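Long-range contact in pyridoxal phosphate homeostasis protein (PDB 3CPG), which probably binds pyridoxal 5'-phosphate and takes part in keeping the cellular supply of this cofactor in balance: residues T58-D69 with K86-R97. Sequence-based numbering, arbitrary orientation.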
loop_
_atom_site.group_PDB
_atom_site.type_symbol
_atom_site.label_atom_id
_atom_site.label_comp_id
_atom_site.label_asym_id
_atom_site.label_seq_id
_atom_site.Cartn_x
_atom_site.Cartn_y
_atom_site.Cartn_z
ATOM N N THR A 58 6.930 12.160 -4.523
ATOM C CA THR A 58 7.260 13.559 -4.831
ATOM C C THR A 58 7.026 14.554 -3.692
ATOM O O THR A 58 7.216 15.760 -3.868
ATOM C CB THR A 58 6.505 14.080 -6.088
ATOM O OG1 THR A 58 5.158 14.420 -5.745
ATOM C CG2 THR A 58 6.490 13.020 -7.181
ATOM N N ARG A 59 6.624 14.063 -2.525
ATOM C CA ARG A 59 6.387 14.957 -1.394
ATOM C C ARG A 59 7.606 14.915 -0.478
ATOM O O ARG A 59 8.254 13.877 -0.359
ATOM C CB ARG A 59 5.141 14.520 -0.619
ATOM C CG ARG A 59 3.940 14.203 -1.495
ATOM C CD ARG A 59 3.549 15.369 -2.403
ATOM N NE ARG A 59 2.475 14.962 -3.310
ATOM C CZ ARG A 59 1.830 15.773 -4.143
ATOM N NH1 ARG A 59 2.134 17.064 -4.202
ATOM N NH2 ARG A 59 0.876 15.284 -4.927
ATOM N N ASP A 60 7.928 16.036 0.164
ATOM C CA ASP A 60 9.081 16.041 1.058
ATOM C C ASP A 60 8.705 15.646 2.481
ATOM O O ASP A 60 7.530 15.469 2.797
ATOM C CB ASP A 60 9.800 17.403 1.056
ATOM C CG ASP A 60 8.931 18.543 1.548
ATOM O OD1 ASP A 60 8.095 18.331 2.449
ATOM O OD2 ASP A 60 9.114 19.672 1.042
ATOM N N ILE A 61 9.716 15.495 3.328
ATOM C CA ILE A 61 9.511 15.097 4.718
ATOM C C ILE A 61 8.547 16.011 5.467
ATOM O O ILE A 61 7.708 15.542 6.240
ATOM C CB ILE A 61 10.868 15.033 5.463
ATOM C CG1 ILE A 61 11.711 13.902 4.870
ATOM C CG2 ILE A 61 10.654 14.811 6.955
ATOM C CD1 ILE A 61 13.069 13.706 5.535
ATOM N N GLY A 62 8.663 17.313 5.245
ATOM C CA GLY A 62 7.772 18.238 5.922
ATOM C C GLY A 62 6.323 17.981 5.548
ATOM O O GLY A 62 5.437 17.978 6.406
ATOM N N GLU A 63 6.082 17.766 4.258
ATOM C CA GLU A 63 4.736 17.504 3.757
ATOM C C GLU A 63 4.176 16.199 4.319
ATOM O O GLU A 63 3.034 16.134 4.774
ATOM C CB GLU A 63 4.755 17.418 2.227
ATOM C CG GLU A 63 4.995 18.749 1.534
ATOM C CD GLU A 63 5.075 18.611 0.023
ATOM O OE1 GLU A 63 6.082 18.068 -0.477
ATOM O OE2 GLU A 63 4.125 19.040 -0.665
ATOM N N ILE A 64 4.982 15.150 4.266
ATOM C CA ILE A 64 4.546 13.848 4.760
ATOM C C ILE A 64 4.222 13.886 6.246
ATOM O O ILE A 64 3.220 13.318 6.682
ATOM C CB ILE A 64 5.620 12.774 4.498
ATOM C CG1 ILE A 64 5.860 12.659 2.991
ATOM C CG2 ILE A 64 5.183 11.430 5.086
ATOM C CD1 ILE A 64 7.016 11.758 2.616
HETATM N N MSE A 65 5.063 14.551 7.031
HETATM C CA MSE A 65 4.815 14.632 8.462
HETATM C C MSE A 65 3.568 15.458 8.779
HETATM O O MSE A 65 2.901 15.222 9.786
HETATM C CB MSE A 65 6.045 15.193 9.184
HETATM C CG MSE A 65 7.265 14.242 9.137
HETATM SE SE MSE A 65 6.844 12.452 9.734
HETATM C CE MSE A 65 6.215 12.874 11.474
ATOM N N ALA A 66 3.246 16.421 7.923
ATOM C CA ALA A 66 2.048 17.220 8.150
ATOM C C ALA A 66 0.858 16.275 7.990
ATOM O O ALA A 66 -0.133 16.378 8.711
ATOM C CB ALA A 66 1.961 18.369 7.140
ATOM N N ALA A 67 0.966 15.346 7.041
ATOM C CA ALA A 67 -0.104 14.381 6.801
ATOM C C ALA A 67 -0.239 13.414 7.977
ATOM O O ALA A 67 -1.347 13.104 8.416
ATOM C CB ALA A 67 0.168 13.606 5.516
ATOM N N ILE A 68 0.887 12.933 8.483
ATOM C CA ILE A 68 0.852 12.015 9.614
ATOM C C ILE A 68 0.304 12.729 10.841
ATOM O O ILE A 68 -0.510 12.173 11.573
ATOM C CB ILE A 68 2.257 11.436 9.891
ATOM C CG1 ILE A 68 2.569 10.375 8.830
ATOM C CG2 ILE A 68 2.331 10.840 11.300
ATOM C CD1 ILE A 68 4.034 9.962 8.761
ATOM N N ASP A 69 0.728 13.971 11.054
ATOM C CA ASP A 69 0.240 14.721 12.202
ATOM C C ASP A 69 -1.263 14.962 12.108
ATOM O O ASP A 69 -1.934 15.137 13.129
ATOM C CB ASP A 69 0.970 16.062 12.328
ATOM C CG ASP A 69 2.372 15.910 12.888
ATOM O OD1 ASP A 69 2.588 14.981 13.694
ATOM O OD2 ASP A 69 3.250 16.726 12.540
ATOM N N LYS A 86 14.244 9.767 1.801
ATOM C CA LYS A 86 13.441 10.224 2.939
ATOM C C LYS A 86 13.391 9.332 4.179
ATOM O O LYS A 86 13.008 9.787 5.254
ATOM C CB LYS A 86 12.000 10.473 2.470
ATOM C CG LYS A 86 11.827 11.644 1.511
ATOM C CD LYS A 86 10.404 11.750 0.962
ATOM C CE LYS A 86 10.257 10.993 -0.356
ATOM N NZ LYS A 86 8.894 11.125 -0.952
ATOM N N ALA A 87 13.771 8.070 4.031
ATOM C CA ALA A 87 13.715 7.115 5.134
ATOM C C ALA A 87 14.292 7.566 6.478
ATOM O O ALA A 87 13.615 7.488 7.507
ATOM C CB ALA A 87 14.373 5.810 4.711
ATOM N N GLU A 88 15.539 8.028 6.481
ATOM C CA GLU A 88 16.166 8.440 7.736
ATOM C C GLU A 88 15.415 9.556 8.460
ATOM O O GLU A 88 15.101 9.432 9.648
ATOM C CB GLU A 88 17.618 8.867 7.493
ATOM C CG GLU A 88 18.399 9.100 8.776
ATOM C CD GLU A 88 19.885 9.305 8.534
ATOM O OE1 GLU A 88 20.250 10.256 7.813
ATOM O OE2 GLU A 88 20.688 8.511 9.069
ATOM N N GLY A 89 15.133 10.643 7.745
ATOM C CA GLY A 89 14.428 11.765 8.340
ATOM C C GLY A 89 13.027 11.401 8.791
ATOM O O GLY A 89 12.584 11.805 9.867
ATOM N N LEU A 90 12.310 10.654 7.958
ATOM C CA LEU A 90 10.962 10.236 8.311
ATOM C C LEU A 90 10.956 9.404 9.586
ATOM O O LEU A 90 10.113 9.598 10.461
ATOM C CB LEU A 90 10.329 9.438 7.168
ATOM C CG LEU A 90 9.852 10.278 5.980
ATOM C CD1 LEU A 90 9.467 9.359 4.816
ATOM C CD2 LEU A 90 8.666 11.147 6.417
ATOM N N ALA A 91 11.900 8.476 9.699
ATOM C CA ALA A 91 11.950 7.634 10.883
ATOM C C ALA A 91 12.191 8.487 12.122
ATOM O O ALA A 91 11.543 8.292 13.149
ATOM C CB ALA A 91 13.052 6.580 10.740
ATOM N N ARG A 92 13.110 9.445 12.021
ATOM C CA ARG A 92 13.416 10.301 13.162
ATOM C C ARG A 92 12.199 11.120 13.573
ATOM O O ARG A 92 11.839 11.153 14.748
ATOM C CB ARG A 92 14.578 11.252 12.850
ATOM C CG ARG A 92 15.147 11.915 14.105
ATOM C CD ARG A 92 15.985 13.159 13.804
ATOM N NE ARG A 92 15.149 14.331 13.550
ATOM C CZ ARG A 92 14.891 14.829 12.346
ATOM N NH1 ARG A 92 15.405 14.263 11.261
ATOM N NH2 ARG A 92 14.116 15.901 12.228
ATOM N N ARG A 93 11.573 11.781 12.600
ATOM C CA ARG A 93 10.394 12.603 12.854
ATOM C C ARG A 93 9.252 11.780 13.445
ATOM O O ARG A 93 8.567 12.231 14.359
ATOM C CB ARG A 93 9.927 13.283 11.557
ATOM C CG ARG A 93 10.861 14.395 11.054
ATOM C CD ARG A 93 10.758 15.647 11.923
ATOM N NE ARG A 93 9.463 16.318 11.796
ATOM C CZ ARG A 93 9.141 17.148 10.807
ATOM N NH1 ARG A 93 10.019 17.416 9.849
ATOM N NH2 ARG A 93 7.937 17.706 10.770
ATOM N N CYS A 94 9.038 10.578 12.922
ATOM C CA CYS A 94 7.974 9.734 13.448
ATOM C C CYS A 94 8.279 9.293 14.871
ATOM O O CYS A 94 7.381 9.236 15.705
ATOM C CB CYS A 94 7.757 8.509 12.558
ATOM S SG CYS A 94 6.846 8.890 11.048
ATOM N N ALA A 95 9.546 9.000 15.150
ATOM C CA ALA A 95 9.945 8.572 16.487
ATOM C C ALA A 95 9.660 9.674 17.504
ATOM O O ALA A 95 9.154 9.417 18.595
ATOM C CB ALA A 95 11.428 8.214 16.506
ATOM N N GLU A 96 9.994 10.906 17.141
ATOM C CA GLU A 96 9.759 12.040 18.027
ATOM C C GLU A 96 8.267 12.200 18.308
ATOM O O GLU A 96 7.869 12.636 19.393
ATOM C CB GLU A 96 10.325 13.308 17.390
ATOM C CG GLU A 96 11.841 13.333 17.383
ATOM C CD GLU A 96 12.413 14.325 16.396
ATOM O OE1 GLU A 96 11.700 15.277 16.015
ATOM O OE2 GLU A 96 13.588 14.156 16.008
ATOM N N ARG A 97 7.448 11.841 17.325
ATOM C CA ARG A 97 5.997 11.924 17.456
ATOM C C ARG A 97 5.414 10.682 18.126
ATOM O O ARG A 97 4.197 10.532 18.203
ATOM C CB ARG A 97 5.348 12.105 16.084
ATOM C CG ARG A 97 5.504 13.489 15.486
ATOM C CD ARG A 97 4.733 14.530 16.282
ATOM N NE ARG A 97 4.481 15.731 15.493
ATOM C CZ ARG A 97 4.698 16.971 15.920
ATOM N NH1 ARG A 97 5.181 17.186 17.138
ATOM N NH2 ARG A 97 4.430 17.999 15.128
HETATM O O HOH W 1 5.838 19.125 8.796
HETATM O O HOH W 2 6.103 16.418 12.685
#
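Helix 61-69 and residues 86-96 of helix 80-96, neighbouring outer helices of a TIM barrel, run roughly parallel at 35°, with the axes of the two segments 10.2 Å apart at closest approach and I61 level with L90. I61 enters as a knob into the hole formed by K86, G89, L90 and R93; its CD1 lies 3.7 Å from G89 CA, where a side chain on the glycine would clash. Deeper in, I64 CG2 meets L90 CD2 at 3.7 Å, branched aliphatic side chains that also touch strand 75-77. Two successive bends (chi2 -52°, chi3 -58°) fold selenomethionine M65, whose CG lies over one face of the R93 guanidinium and whose SE meets C94 SG. Two waters lie at the guanidinium edge, in its plane, and link NH2 to G62 O and D69 OD2, while NH1 pairs with E15. K86 suits its buried place because its methylenes pass I61 and I64 before NZ donates a hydrogen bond to R59 O, at 2.9 Å, in the carbonyl plane; NZ also forms salt bridges with E77 and E82. A methionine here would probably leave R59 O without this donor and both glutamates without their cation. At the far end R97 and D69 form a two-pronged salt bridge: NE lies 2.7 Å from OD1, and NH2 lies 3.1 Å from OD2.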